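Local coordinates for protein beta-lactamase (Chitinophaga pinensis, PDB 6N36) that probably hydrolyses the beta-lactam ring of antibiotics, as a metallo-beta-lactamase superfamily enzyme that binds two zinc ions, at residues A[15-20]-A[33-37]; A[73-79]-A[98-104]; A[230-235]-A[246-250]; A[112-117]-A[128-133]. All coordinates share one frame; numbering follows the deposited sequence. Where two conformers were deposited one is given.

Interaction 1: A[15-20]-A[33-37]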
loop_
_atom_site.group_PDB
_atom_site.type_symbol
_atom_site.label_atom_id
_atom_site.label_comp_id
_atom_site.label_asym_id
_atom_site.label_seq_id
_atom_site.Cartn_x
_atom_site.Cartn_y
_atom_site.Cartn_z
ATOM N N GLU A 15 8.604 -14.721 -2.339
ATOM C CA GLU A 15 7.542 -14.455 -1.330
ATOM C C GLU A 15 6.499 -13.466 -1.886
ATOM O O GLU A 15 5.341 -13.399 -1.355
ATOM C CB GLU A 15 8.177 -13.924 -0.049
ATOM C CG GLU A 15 9.048 -14.964 0.638
ATOM C CD GLU A 15 9.508 -14.584 2.038
ATOM O OE1 GLU A 15 9.313 -13.407 2.430
ATOM O OE2 GLU A 15 10.044 -15.476 2.752
ATOM N N TRP A 16 6.839 -12.731 -2.944
ATOM C CA TRP A 16 5.866 -11.767 -3.545
ATOM C C TRP A 16 4.721 -12.524 -4.216
ATOM O O TRP A 16 3.600 -12.002 -4.282
ATOM C CB TRP A 16 6.553 -10.858 -4.566
ATOM C CG TRP A 16 7.441 -9.828 -3.962
ATOM C CD1 TRP A 16 7.750 -9.658 -2.647
ATOM C CD2 TRP A 16 8.201 -8.864 -4.698
ATOM N NE1 TRP A 16 8.666 -8.644 -2.516
ATOM C CE2 TRP A 16 8.915 -8.105 -3.751
ATOM C CE3 TRP A 16 8.348 -8.585 -6.062
ATOM C CZ2 TRP A 16 9.795 -7.093 -4.156
ATOM C CZ3 TRP A 16 9.183 -7.565 -6.452
ATOM C CH2 TRP A 16 9.913 -6.854 -5.500
ATOM N N SER A 17 5.025 -13.673 -4.785
ATOM C CA SER A 17 4.084 -14.451 -5.628
ATOM C C SER A 17 3.518 -15.639 -4.836
ATOM O O SER A 17 2.581 -16.277 -5.342
ATOM C CB SER A 17 4.783 -14.877 -6.906
ATOM O OG SER A 17 4.901 -13.753 -7.776
ATOM N N ALA A 18 4.088 -15.945 -3.667
ATOM C CA ALA A 18 3.714 -17.130 -2.846
ATOM C C ALA A 18 2.275 -16.957 -2.342
ATOM O O ALA A 18 1.932 -15.904 -1.801
ATOM C CB ALA A 18 4.649 -17.334 -1.685
ATOM N N ASP A 19 1.474 -17.997 -2.444
ATOM C CA ASP A 19 0.066 -17.919 -2.005
ATOM C C ASP A 19 0.025 -17.806 -0.485
ATOM O O ASP A 19 0.970 -18.195 0.233
ATOM C CB ASP A 19 -0.734 -19.102 -2.541
ATOM C CG ASP A 19 -2.232 -18.893 -2.604
ATOM O OD1 ASP A 19 -2.727 -17.776 -2.271
ATOM O OD2 ASP A 19 -2.898 -19.855 -2.950
ATOM N N TYR A 20 -1.039 -17.184 -0.006
ATOM C CA TYR A 20 -1.329 -17.053 1.426
ATOM C C TYR A 20 -2.849 -17.104 1.589
ATOM O O TYR A 20 -3.528 -16.422 0.800
ATOM C CB TYR A 20 -0.674 -15.775 1.954
ATOM C CG TYR A 20 -0.680 -15.723 3.454
ATOM C CD1 TYR A 20 0.257 -16.434 4.181
ATOM C CD2 TYR A 20 -1.643 -15.028 4.159
ATOM C CE1 TYR A 20 0.247 -16.432 5.562
ATOM C CE2 TYR A 20 -1.668 -15.003 5.541
ATOM C CZ TYR A 20 -0.711 -15.708 6.253
ATOM O OH TYR A 20 -0.703 -15.780 7.613
ATOM N N GLY A 33 -3.726 -10.599 0.104
ATOM C CA GLY A 33 -2.425 -10.503 -0.549
ATOM C C GLY A 33 -1.700 -11.824 -0.616
ATOM O O GLY A 33 -2.283 -12.876 -0.425
ATOM N N THR A 34 -0.406 -11.726 -0.862
ATOM C CA THR A 34 0.470 -12.909 -0.940
ATOM C C THR A 34 1.239 -13.065 0.373
ATOM O O THR A 34 0.980 -12.364 1.366
ATOM C CB THR A 34 1.375 -12.781 -2.161
ATOM O OG1 THR A 34 2.182 -11.616 -1.995
ATOM C CG2 THR A 34 0.602 -12.740 -3.452
ATOM N N TYR A 35 2.160 -14.031 0.412
ATOM C CA TYR A 35 2.965 -14.207 1.645
ATOM C C TYR A 35 3.598 -12.865 2.032
ATOM O O TYR A 35 3.641 -12.585 3.215
ATOM C CB TYR A 35 3.987 -15.335 1.469
ATOM C CG TYR A 35 4.696 -15.718 2.745
ATOM C CD1 TYR A 35 4.138 -16.646 3.609
ATOM C CD2 TYR A 35 5.919 -15.176 3.072
ATOM C CE1 TYR A 35 4.766 -16.991 4.803
ATOM C CE2 TYR A 35 6.547 -15.483 4.268
ATOM C CZ TYR A 35 5.964 -16.397 5.126
ATOM O OH TYR A 35 6.568 -16.715 6.313
ATOM N N ASP A 36 4.165 -12.111 1.085
ATOM C CA ASP A 36 4.895 -10.872 1.401
ATOM C C ASP A 36 4.058 -9.648 1.053
ATOM O O ASP A 36 4.225 -8.595 1.741
ATOM C CB ASP A 36 6.266 -10.799 0.740
ATOM C CG ASP A 36 7.052 -9.634 1.293
ATOM O OD1 ASP A 36 7.243 -9.607 2.543
ATOM O OD2 ASP A 36 7.433 -8.756 0.500
ATOM N N LEU A 37 3.324 -9.659 -0.047
ATOM C CA LEU A 37 2.733 -8.372 -0.545
ATOM C C LEU A 37 1.324 -8.183 -0.010
ATOM O O LEU A 37 0.392 -8.964 -0.297
ATOM C CB LEU A 37 2.728 -8.352 -2.073
ATOM C CG LEU A 37 4.077 -8.361 -2.747
ATOM C CD1 LEU A 37 3.908 -8.302 -4.241
ATOM C CD2 LEU A 37 4.948 -7.214 -2.247
HETATM O O HOH W 1 7.591 -12.023 3.945
HETATM O O HOH W 2 10.225 -7.737 -0.189
HETATM O O HOH W 3 -4.367 -13.750 1.169
#

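Interaction 2: A[73-79]-A[98-104]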
loop_
_atom_site.group_PDB
_atom_site.type_symbol
_atom_site.label_atom_id
_atom_site.label_comp_id
_atom_site.label_asym_id
_atom_site.label_seq_id
_atom_site.Cartn_x
_atom_site.Cartn_y
_atom_site.Cartn_z
ATOM N N PHE A 73 -15.064 -10.317 -7.173
ATOM C CA PHE A 73 -14.042 -9.397 -7.727
ATOM C C PHE A 73 -14.685 -8.220 -8.462
ATOM O O PHE A 73 -14.260 -7.094 -8.338
ATOM C CB PHE A 73 -13.201 -10.233 -8.670
ATOM C CG PHE A 73 -12.040 -9.571 -9.356
ATOM C CD1 PHE A 73 -10.957 -9.095 -8.654
ATOM C CD2 PHE A 73 -12.006 -9.532 -10.725
ATOM C CE1 PHE A 73 -9.867 -8.536 -9.301
ATOM C CE2 PHE A 73 -10.902 -9.006 -11.383
ATOM C CZ PHE A 73 -9.826 -8.551 -10.663
ATOM N N LYS A 74 -15.715 -8.481 -9.270
ATOM C CA LYS A 74 -16.309 -7.425 -10.104
ATOM C C LYS A 74 -17.084 -6.415 -9.254
ATOM O O LYS A 74 -17.506 -5.393 -9.803
ATOM C CB LYS A 74 -17.097 -8.045 -11.267
ATOM C CG LYS A 74 -16.178 -8.587 -12.365
ATOM C CD LYS A 74 -16.891 -9.344 -13.512
ATOM C CE LYS A 74 -15.930 -10.304 -14.205
ATOM N NZ LYS A 74 -16.449 -10.886 -15.476
ATOM N N ASP A 75 -17.184 -6.611 -7.938
ATOM C CA ASP A 75 -17.828 -5.628 -7.013
ATOM C C ASP A 75 -16.803 -4.641 -6.456
ATOM O O ASP A 75 -17.209 -3.733 -5.757
ATOM C CB ASP A 75 -18.565 -6.354 -5.900
ATOM C CG ASP A 75 -19.852 -7.012 -6.343
ATOM O OD1 ASP A 75 -20.443 -6.495 -7.347
ATOM O OD2 ASP A 75 -20.240 -7.999 -5.715
ATOM N N ILE A 76 -15.522 -4.744 -6.814
ATOM C CA ILE A 76 -14.529 -3.676 -6.485
ATOM C C ILE A 76 -14.915 -2.418 -7.250
ATOM O O ILE A 76 -15.102 -2.498 -8.496
ATOM C CB ILE A 76 -13.123 -4.112 -6.816
ATOM C CG1 ILE A 76 -12.720 -5.302 -5.966
ATOM C CG2 ILE A 76 -12.153 -2.918 -6.707
ATOM C CD1 ILE A 76 -11.432 -5.924 -6.467
ATOM N N ARG A 77 -15.114 -1.324 -6.536
ATOM C CA ARG A 77 -15.512 -0.039 -7.134
ATOM C C ARG A 77 -14.386 0.999 -7.113
ATOM O O ARG A 77 -14.456 1.924 -7.927
ATOM C CB ARG A 77 -16.729 0.543 -6.413
ATOM C CG ARG A 77 -18.017 -0.256 -6.608
ATOM C CD ARG A 77 -18.642 -0.125 -7.991
ATOM N NE ARG A 77 -19.777 -1.059 -8.079
ATOM C CZ ARG A 77 -19.684 -2.300 -8.575
ATOM N NH1 ARG A 77 -18.537 -2.736 -9.096
ATOM N NH2 ARG A 77 -20.744 -3.105 -8.528
ATOM N N ILE A 78 -13.478 0.904 -6.147
ATOM C CA ILE A 78 -12.382 1.886 -5.970
ATOM C C ILE A 78 -11.067 1.126 -5.877
ATOM O O ILE A 78 -10.971 0.193 -5.090
ATOM C CB ILE A 78 -12.635 2.751 -4.739
ATOM C CG1 ILE A 78 -13.980 3.478 -4.873
ATOM C CG2 ILE A 78 -11.457 3.700 -4.543
ATOM C CD1 ILE A 78 -14.326 4.325 -3.696
ATOM N N LEU A 79 -10.076 1.643 -6.574
ATOM C CA LEU A 79 -8.683 1.149 -6.510
ATOM C C LEU A 79 -7.796 2.228 -5.903
ATOM O O LEU A 79 -7.849 3.377 -6.338
ATOM C CB LEU A 79 -8.176 0.826 -7.919
ATOM C CG LEU A 79 -9.024 -0.131 -8.741
ATOM C CD1 LEU A 79 -8.451 -0.328 -10.120
ATOM C CD2 LEU A 79 -9.164 -1.422 -8.056
ATOM N N GLN A 98 -10.796 -5.253 -15.827
ATOM C CA GLN A 98 -11.734 -6.356 -15.521
ATOM C C GLN A 98 -12.915 -5.881 -14.701
ATOM O O GLN A 98 -13.933 -6.630 -14.742
ATOM C CB GLN A 98 -10.999 -7.505 -14.833
ATOM C CG GLN A 98 -10.044 -8.189 -15.767
ATOM C CD GLN A 98 -9.242 -9.237 -15.038
ATOM O OE1 GLN A 98 -9.800 -10.068 -14.329
ATOM N NE2 GLN A 98 -7.923 -9.209 -15.235
ATOM N N THR A 99 -12.791 -4.810 -13.900
ATOM C CA THR A 99 -13.801 -4.403 -12.898
ATOM C C THR A 99 -14.451 -3.075 -13.293
ATOM O O THR A 99 -15.511 -2.824 -12.790
ATOM C CB THR A 99 -13.200 -4.253 -11.490
ATOM O OG1 THR A 99 -12.215 -3.227 -11.588
ATOM C CG2 THR A 99 -12.563 -5.511 -10.938
ATOM N N HIS A 100 -13.804 -2.244 -14.103
ATOM C CA HIS A 100 -14.188 -0.833 -14.340
ATOM C C HIS A 100 -14.268 -0.062 -13.015
ATOM O O HIS A 100 -14.927 0.968 -12.916
ATOM C CB HIS A 100 -15.445 -0.813 -15.255
ATOM C CG HIS A 100 -15.087 -0.997 -16.700
ATOM N ND1 HIS A 100 -15.969 -0.739 -17.729
ATOM C CD2 HIS A 100 -13.929 -1.410 -17.295
ATOM C CE1 HIS A 100 -15.381 -0.987 -18.886
ATOM N NE2 HIS A 100 -14.127 -1.404 -18.648
ATOM N N ALA A 101 -13.454 -0.428 -12.028
ATOM C CA ALA A 101 -13.314 0.375 -10.800
ATOM C C ALA A 101 -12.622 1.705 -11.107
ATOM O O ALA A 101 -11.916 1.808 -12.166
ATOM C CB ALA A 101 -12.548 -0.435 -9.785
ATOM N N LYS A 102 -12.857 2.695 -10.245
ATOM C CA LYS A 102 -12.219 4.021 -10.353
ATOM C C LYS A 102 -10.837 3.955 -9.716
ATOM O O LYS A 102 -10.734 3.537 -8.573
ATOM C CB LYS A 102 -13.050 5.092 -9.641
ATOM C CG LYS A 102 -14.429 5.338 -10.243
ATOM C CD LYS A 102 -15.054 6.520 -9.535
ATOM C CE LYS A 102 -16.553 6.652 -9.656
ATOM N NZ LYS A 102 -17.090 7.427 -8.505
ATOM N N MET A 103 -9.811 4.342 -10.454
ATOM C CA MET A 103 -8.438 4.504 -9.896
ATOM C C MET A 103 -8.326 5.855 -9.208
ATOM O O MET A 103 -8.435 6.882 -9.883
ATOM C CB MET A 103 -7.364 4.452 -10.972
ATOM C CG MET A 103 -5.981 4.518 -10.361
ATOM S SD MET A 103 -5.484 2.925 -9.651
ATOM C CE MET A 103 -4.793 3.478 -8.088
ATOM N N MET A 104 -8.063 5.874 -7.910
ATOM C CA MET A 104 -7.869 7.133 -7.154
ATOM C C MET A 104 -6.411 7.128 -6.649
ATOM O O MET A 104 -5.961 6.120 -6.049
ATOM C CB MET A 104 -8.879 7.277 -6.032
ATOM C CG MET A 104 -10.290 7.086 -6.522
ATOM S SD MET A 104 -11.459 7.594 -5.252
ATOM C CE MET A 104 -13.017 7.363 -6.098
HETATM O O HOH W 4 -17.392 -4.603 -12.429
HETATM O O HOH W 5 -13.768 -9.099 -16.430
HETATM O O HOH W 6 -16.448 -1.333 -10.567
#

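Interaction 3: A[230-235]-A[246-250]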
loop_
_atom_site.group_PDB
_atom_site.type_symbol
_atom_site.label_atom_id
_atom_site.label_comp_id
_atom_site.label_asym_id
_atom_site.label_seq_id
_atom_site.Cartn_x
_atom_site.Cartn_y
_atom_site.Cartn_z
ATOM N N TYR A 230 5.874 -5.168 9.228
ATOM C CA TYR A 230 4.971 -5.186 10.409
ATOM C C TYR A 230 4.927 -6.577 11.016
ATOM O O TYR A 230 4.073 -6.769 11.870
ATOM C CB TYR A 230 3.585 -4.645 10.084
ATOM C CG TYR A 230 2.748 -5.429 9.108
ATOM C CD1 TYR A 230 3.064 -5.519 7.765
ATOM C CD2 TYR A 230 1.602 -6.084 9.533
ATOM C CE1 TYR A 230 2.262 -6.194 6.857
ATOM C CE2 TYR A 230 0.808 -6.793 8.647
ATOM C CZ TYR A 230 1.132 -6.854 7.300
ATOM O OH TYR A 230 0.376 -7.541 6.388
ATOM N N GLU A 231 5.837 -7.469 10.615
ATOM C CA GLU A 231 5.982 -8.828 11.204
ATOM C C GLU A 231 4.652 -9.583 11.102
ATOM O O GLU A 231 4.240 -10.233 12.067
ATOM C CB GLU A 231 6.537 -8.669 12.619
ATOM C CG GLU A 231 7.966 -8.176 12.592
ATOM C CD GLU A 231 9.033 -9.234 12.366
ATOM O OE1 GLU A 231 8.797 -10.248 11.636
ATOM O OE2 GLU A 231 10.113 -9.069 12.968
ATOM N N LEU A 232 3.981 -9.532 9.939
ATOM C CA LEU A 232 2.725 -10.274 9.721
ATOM C C LEU A 232 2.830 -11.701 10.263
ATOM O O LEU A 232 1.895 -12.093 10.918
ATOM C CB LEU A 232 2.391 -10.329 8.225
ATOM C CG LEU A 232 1.208 -11.200 7.815
ATOM C CD1 LEU A 232 -0.078 -10.773 8.490
ATOM C CD2 LEU A 232 1.080 -11.180 6.287
ATOM N N HIS A 233 3.886 -12.426 9.914
ATOM C CA HIS A 233 3.940 -13.895 10.110
ATOM C C HIS A 233 4.348 -14.199 11.539
ATOM O O HIS A 233 4.157 -15.372 11.914
ATOM C CB HIS A 233 4.875 -14.529 9.105
ATOM C CG HIS A 233 4.335 -14.294 7.742
ATOM N ND1 HIS A 233 3.128 -14.807 7.361
ATOM C CD2 HIS A 233 4.826 -13.586 6.713
ATOM C CE1 HIS A 233 2.876 -14.413 6.114
ATOM N NE2 HIS A 233 3.901 -13.650 5.703
ATOM N N LYS A 234 4.698 -13.180 12.326
ATOM C CA LYS A 234 4.831 -13.374 13.797
ATOM C C LYS A 234 3.510 -13.055 14.496
ATOM O O LYS A 234 3.305 -13.590 15.619
ATOM C CB LYS A 234 6.003 -12.568 14.350
ATOM C CG LYS A 234 7.361 -13.110 13.926
ATOM C CD LYS A 234 8.528 -12.239 14.377
ATOM C CE LYS A 234 9.863 -12.940 14.235
ATOM N NZ LYS A 234 10.443 -12.786 12.884
ATOM N N LYS A 235 2.627 -12.260 13.881
ATOM C CA LYS A 235 1.348 -11.815 14.486
ATOM C C LYS A 235 0.195 -12.750 14.122
ATOM O O LYS A 235 -0.835 -12.742 14.818
ATOM C CB LYS A 235 1.052 -10.401 14.004
ATOM C CG LYS A 235 1.967 -9.372 14.627
ATOM C CD LYS A 235 1.902 -7.993 13.968
ATOM C CE LYS A 235 2.764 -6.996 14.706
ATOM N NZ LYS A 235 2.847 -5.683 14.024
ATOM N N ALA A 246 -4.261 -8.824 17.363
ATOM C CA ALA A 246 -3.008 -9.356 16.801
ATOM C C ALA A 246 -2.251 -8.228 16.086
ATOM O O ALA A 246 -0.989 -8.307 16.034
ATOM C CB ALA A 246 -3.259 -10.474 15.859
ATOM N N PHE A 247 -2.955 -7.181 15.635
ATOM C CA PHE A 247 -2.328 -6.071 14.859
ATOM C C PHE A 247 -2.217 -4.784 15.684
ATOM O O PHE A 247 -1.899 -3.718 15.159
ATOM C CB PHE A 247 -3.039 -5.884 13.519
ATOM C CG PHE A 247 -2.893 -7.094 12.649
ATOM C CD1 PHE A 247 -1.706 -7.345 11.998
ATOM C CD2 PHE A 247 -3.917 -8.025 12.557
ATOM C CE1 PHE A 247 -1.544 -8.509 11.250
ATOM C CE2 PHE A 247 -3.753 -9.176 11.795
ATOM C CZ PHE A 247 -2.564 -9.404 11.148
ATOM N N SER A 248 -2.469 -4.883 16.990
ATOM C CA SER A 248 -2.181 -3.792 17.947
ATOM C C SER A 248 -0.698 -3.901 18.294
ATOM O O SER A 248 -0.286 -4.929 18.912
ATOM C CB SER A 248 -3.061 -3.911 19.168
ATOM O OG SER A 248 -2.744 -2.882 20.115
ATOM N N ASP A 249 0.109 -2.921 17.890
ATOM C CA ASP A 249 1.579 -3.031 18.032
ATOM C C ASP A 249 2.198 -1.656 17.860
ATOM O O ASP A 249 2.989 -1.462 16.894
ATOM C CB ASP A 249 2.169 -4.029 17.032
ATOM C CG ASP A 249 3.679 -4.125 17.087
ATOM O OD1 ASP A 249 4.215 -3.906 18.188
ATOM O OD2 ASP A 249 4.306 -4.391 16.025
ATOM N N ARG A 250 1.908 -0.738 18.777
ATOM C CA ARG A 250 2.506 0.604 18.697
ATOM C C ARG A 250 4.034 0.515 18.807
ATOM O O ARG A 250 4.732 1.242 18.108
ATOM C CB ARG A 250 1.951 1.542 19.765
ATOM C CG ARG A 250 2.484 2.949 19.646
ATOM C CD ARG A 250 1.997 3.700 18.436
ATOM N NE ARG A 250 2.917 4.762 18.095
ATOM C CZ ARG A 250 2.607 5.831 17.376
ATOM N NH1 ARG A 250 1.350 6.037 17.023
ATOM N NH2 ARG A 250 3.551 6.701 17.074
HETATM O O HOH W 7 0.331 -4.549 13.519
#

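Interaction 4: A[112-117]-A[128-133]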
loop_
_atom_site.group_PDB
_atom_site.type_symbol
_atom_site.label_atom_id
_atom_site.label_comp_id
_atom_site.label_asym_id
_atom_site.label_seq_id
_atom_site.Cartn_x
_atom_site.Cartn_y
_atom_site.Cartn_z
ATOM N N LEU A 112 3.591 9.068 -12.618
ATOM C CA LEU A 112 4.350 7.793 -12.533
ATOM C C LEU A 112 3.426 6.618 -12.847
ATOM O O LEU A 112 3.789 5.712 -13.568
ATOM C CB LEU A 112 4.935 7.712 -11.131
ATOM C CG LEU A 112 5.834 6.507 -10.841
ATOM C CD1 LEU A 112 7.051 6.514 -11.747
ATOM C CD2 LEU A 112 6.284 6.528 -9.380
ATOM N N LEU A 113 2.250 6.584 -12.263
ATOM C CA LEU A 113 1.282 5.497 -12.535
ATOM C C LEU A 113 0.868 5.508 -14.016
ATOM O O LEU A 113 0.718 4.471 -14.594
ATOM C CB LEU A 113 0.083 5.714 -11.602
ATOM C CG LEU A 113 -0.912 4.556 -11.596
ATOM C CD1 LEU A 113 -0.268 3.271 -11.062
ATOM C CD2 LEU A 113 -2.116 4.962 -10.799
ATOM N N ALA A 114 0.697 6.688 -14.590
ATOM C CA ALA A 114 0.218 6.856 -15.984
ATOM C C ALA A 114 1.341 6.555 -17.002
ATOM O O ALA A 114 1.025 6.250 -18.177
ATOM C CB ALA A 114 -0.376 8.238 -16.125
ATOM N N ASP A 115 2.589 6.464 -16.586
ATOM C CA ASP A 115 3.694 6.162 -17.521
ATOM C C ASP A 115 4.338 4.824 -17.222
ATOM O O ASP A 115 5.315 4.507 -17.886
ATOM C CB ASP A 115 4.640 7.350 -17.572
ATOM C CG ASP A 115 5.528 7.598 -16.389
ATOM O OD1 ASP A 115 5.844 6.655 -15.674
ATOM O OD2 ASP A 115 6.037 8.763 -16.313
ATOM N N GLY A 116 3.749 4.028 -16.324
ATOM C CA GLY A 116 4.208 2.645 -16.124
ATOM C C GLY A 116 5.568 2.584 -15.450
ATOM O O GLY A 116 6.261 1.546 -15.531
ATOM N N GLY A 117 5.937 3.649 -14.733
ATOM C CA GLY A 117 7.184 3.648 -13.951
ATOM C C GLY A 117 8.373 4.161 -14.724
ATOM O O GLY A 117 9.534 4.179 -14.211
ATOM N N SER A 128 8.876 0.785 -19.234
ATOM C CA SER A 128 7.764 0.552 -18.283
ATOM C C SER A 128 8.095 -0.652 -17.410
ATOM O O SER A 128 8.556 -1.702 -17.899
ATOM C CB SER A 128 6.452 0.395 -18.980
ATOM O OG SER A 128 5.963 1.651 -19.431
ATOM N N MET A 129 7.864 -0.516 -16.125
ATOM C CA MET A 129 7.949 -1.681 -15.218
ATOM C C MET A 129 6.539 -2.254 -15.015
ATOM O O MET A 129 6.471 -3.362 -14.523
ATOM C CB MET A 129 8.574 -1.273 -13.893
ATOM C CG MET A 129 10.044 -0.890 -14.049
ATOM S SD MET A 129 10.722 -0.279 -12.527
ATOM C CE MET A 129 10.183 1.413 -12.717
ATOM N N PHE A 130 5.482 -1.495 -15.308
ATOM C CA PHE A 130 4.095 -2.011 -15.148
ATOM C C PHE A 130 3.190 -1.340 -16.175
ATOM O O PHE A 130 3.552 -0.259 -16.692
ATOM C CB PHE A 130 3.587 -1.782 -13.722
ATOM C CG PHE A 130 3.668 -0.352 -13.254
ATOM C CD1 PHE A 130 2.667 0.561 -13.527
ATOM C CD2 PHE A 130 4.769 0.099 -12.557
ATOM C CE1 PHE A 130 2.777 1.890 -13.149
ATOM C CE2 PHE A 130 4.824 1.409 -12.071
ATOM C CZ PHE A 130 3.848 2.321 -12.421
ATOM N N LEU A 131 2.049 -1.959 -16.475
ATOM C CA LEU A 131 1.074 -1.393 -17.421
ATOM C C LEU A 131 0.526 -0.124 -16.805
ATOM O O LEU A 131 0.077 -0.103 -15.661
ATOM C CB LEU A 131 -0.051 -2.377 -17.744
ATOM C CG LEU A 131 0.331 -3.580 -18.590
ATOM C CD1 LEU A 131 -0.881 -4.428 -18.850
ATOM C CD2 LEU A 131 0.968 -3.164 -19.910
ATOM N N PRO A 132 0.479 0.970 -17.557
ATOM C CA PRO A 132 0.037 2.238 -17.017
ATOM C C PRO A 132 -1.454 2.292 -16.708
ATOM O O PRO A 132 -2.279 1.530 -17.270
ATOM C CB PRO A 132 0.355 3.289 -18.073
ATOM C CG PRO A 132 0.888 2.544 -19.222
ATOM C CD PRO A 132 0.954 1.069 -18.947
ATOM N N VAL A 133 -1.760 3.139 -15.751
ATOM C CA VAL A 133 -3.135 3.377 -15.279
ATOM C C VAL A 133 -3.393 4.877 -15.218
ATOM O O VAL A 133 -2.629 5.595 -14.575
ATOM C CB VAL A 133 -3.414 2.718 -13.916
ATOM C CG1 VAL A 133 -4.882 2.882 -13.595
ATOM C CG2 VAL A 133 -2.923 1.269 -13.821
#

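Interaction 1: A[15-20]-A[33-37]
Thr34 meets the carbonyl of Trp16 from an ST motif in the loop between strands 29-31 and 40-42 of this metallo-beta-lactamase fold. Its OG1 donates to Trp16 O at 2.7 Å, from above the carbonyl plane. The same OG1 accepts from Leu37 N, which closes the motif. With chi1 at 62°, OG1 lies between the backbone N and the carbonyl carbon and can serve both. Backbone bonds flank it: Asp36 N gives to Glu15 O (3.0 Å), and Tyr35 N to Ala18 O.

Packing is tight round Leu37 and the indole. Leu37 CD2 sits over one face of the Trp16 five-membered ring, 3.9 Å from the centroid. Tyr20 CD1 and Tyr35 CD1 also touch, and the Tyr35 ring stacks on His233.

The Glu15 and Asp36 carboxylates are wetter. Glu15 runs extended alongside Tyr35. Its OE1 lies 4.3 Å from Asp36 OD1, and one water donates to both oxygens, which probably eases their repulsion. Asp36 OD2 is hydrogen-bonded to His226, a zinc ligand, so Asp36 is a second-shell residue. A second water lies at the edge of the indole ring, accepting from Trp16 NE1 at 2.9 Å and donating to Asp36 OD2.

Interaction 2: A[73-79]-A[98-104]
Ala101 CB fits against Leu79 at the apolar centre, 3.7 Å from Leu79 CG, and also touches Ile76 CG2. Met103 comes to the same face as Leu79. Its chain bends back, so that SD lies 3.8 Å from Leu79 CB. Helix 92-99 covers this face through Met92 and Val95. On the other face Ile78 CG2 meets Met104 SD, and both residues pack on Ile145 of the second sheet.

Around this centre the backbones pair as parallel strands. Lys102 N bonds to Arg77 O, Leu79 N to Lys102 O at 2.8 Å, and Met104 N to Leu79 O at 3.0 Å. Strands 76-80 and 102-106, with helix 92-99 between them in sequence, form a beta-alpha-beta crossover.

Further out, Thr99 CG2 stands over one face of the Phe73 ring, 4.0 Å from its centroid. With chi1 at 61°, Thr99 turns OG1 back to accept from Ala101 N in an ST turn, leaving the methyl for the ring. OG1 also bonds to Val95 O.

The rim is polar. Arg77 NH1 donates in the plane of its guanidinium to Lys74 O at 2.9 Å. One water gives to Lys74 O and Thr99 O, and another joins Ile76 O, Arg77 NH1 and Thr99 O. The strands thus pair directly, while just before the paired residues water and one guanidinium satisfy the carbonyls of Lys74, Ile76 and Thr99.

Interaction 3: A[230-235]-A[246-250]
Lys235, in the short helix 232-235, reaches the N-cap residue of the C-terminal helix 250-268, Asp249. Lys235 NZ forms a salt bridge with Asp249 OD2 at 2.8 Å, meeting that oxygen on its anti side. The ammonium has two further partners. It donates to Tyr230 O at 2.7 Å, and to a water that in turn donates to Phe247 O. Three bonds therefore hold the ammonium in place.

The aliphatic part of Lys235 is extended beyond CG (chi2 168°, chi3 176°), which carries NZ past Ala246, whose carbonyl O lies 3.4 Å from Lys235 CG. Lys235 CD also passes close to the Phe247 ring.

Next to the lysine side chain lies an apolar cluster. Phe247 CE1 comes to the edge of the Tyr230 ring, 3.9 Å from Tyr230 CE2. Leu232 CD1 lies at the edge of the Phe247 ring, 3.9 Å from Phe247 CE1. Phe23 and Ile25 of strand 23-26 add to the packing on Phe247.

The two oxygens of Asp249 divide the work. OD2 takes the lysine, and OD1 accepts from Gly252 N in the first turn of the helix. The lysine thus probably steadies the carboxylate that caps the helix. Asp249 O is bonded to Trp222 NE1, which joins the site to strand 221-223. The arrangement is that of a side-chain N-cap held by a salt bridge.

Interaction 4: A[112-117]-A[128-133]
Phe130 lays one face of its ring against Gly116, in the turn that ends helix 110-114 of the metallo-beta-lactamase fold. Gly116 CA is 3.7 Å from the ring centroid, and the peptide carbon of Gly116 lies over the ring centre. This is a CH-pi contact with a backbone. Gly116 has positive phi (70°) and no side chain, which leaves room for Phe130 O and Ser128 OG near its CA. Chi1 of 55° puts the Phe130 ring between its own backbone N and carbonyl carbon, which folds it back over the turn.

Leu113 crosses Phe130 at about a right angle. Its CD1 touches Phe130 CE1 at 3.9 Å, while Leu113 O comes to the ring edge. Leu113 meets Val133 obliquely, CG to CB at 3.9 Å. Tyr86 and Val89 of helix 86-89 also pack on Phe130, and Met92 of helix 92-99 packs on Val133.

Hydrogen bonds join the two segments. Val133 N donates to Leu113 O at 3.0 Å. The Ser128 side chain adds a weak bond, OG to Asp115 O. Gly116 O takes two donors, Met129 N at 2.7 Å, almost in line with the carbonyl, and Phe130 N at 3.1 Å.

The four contacts follow one another along the chain, and none nests in or crosses another. Interaction 1 closes the loop over strands 23-26 and 29-31, at the edge of the larger sheet. Interaction 2 closes the crossover between strands 76-80 and 102-106 of that sheet. Interaction 4 follows directly, closing the loop after helix 110-114. It touches interaction 2, where Met103 packs on Leu113 and Val133. Interaction 3 comes last and joins helix 232-235 to the start of helix 250-268. It touches interaction 1 through Tyr35 O and His233 NE2, linking the N- and C-terminal parts. Interactions 3 and 4 lie on opposite sides of the chain's centre, with their own centres 32 Å apart.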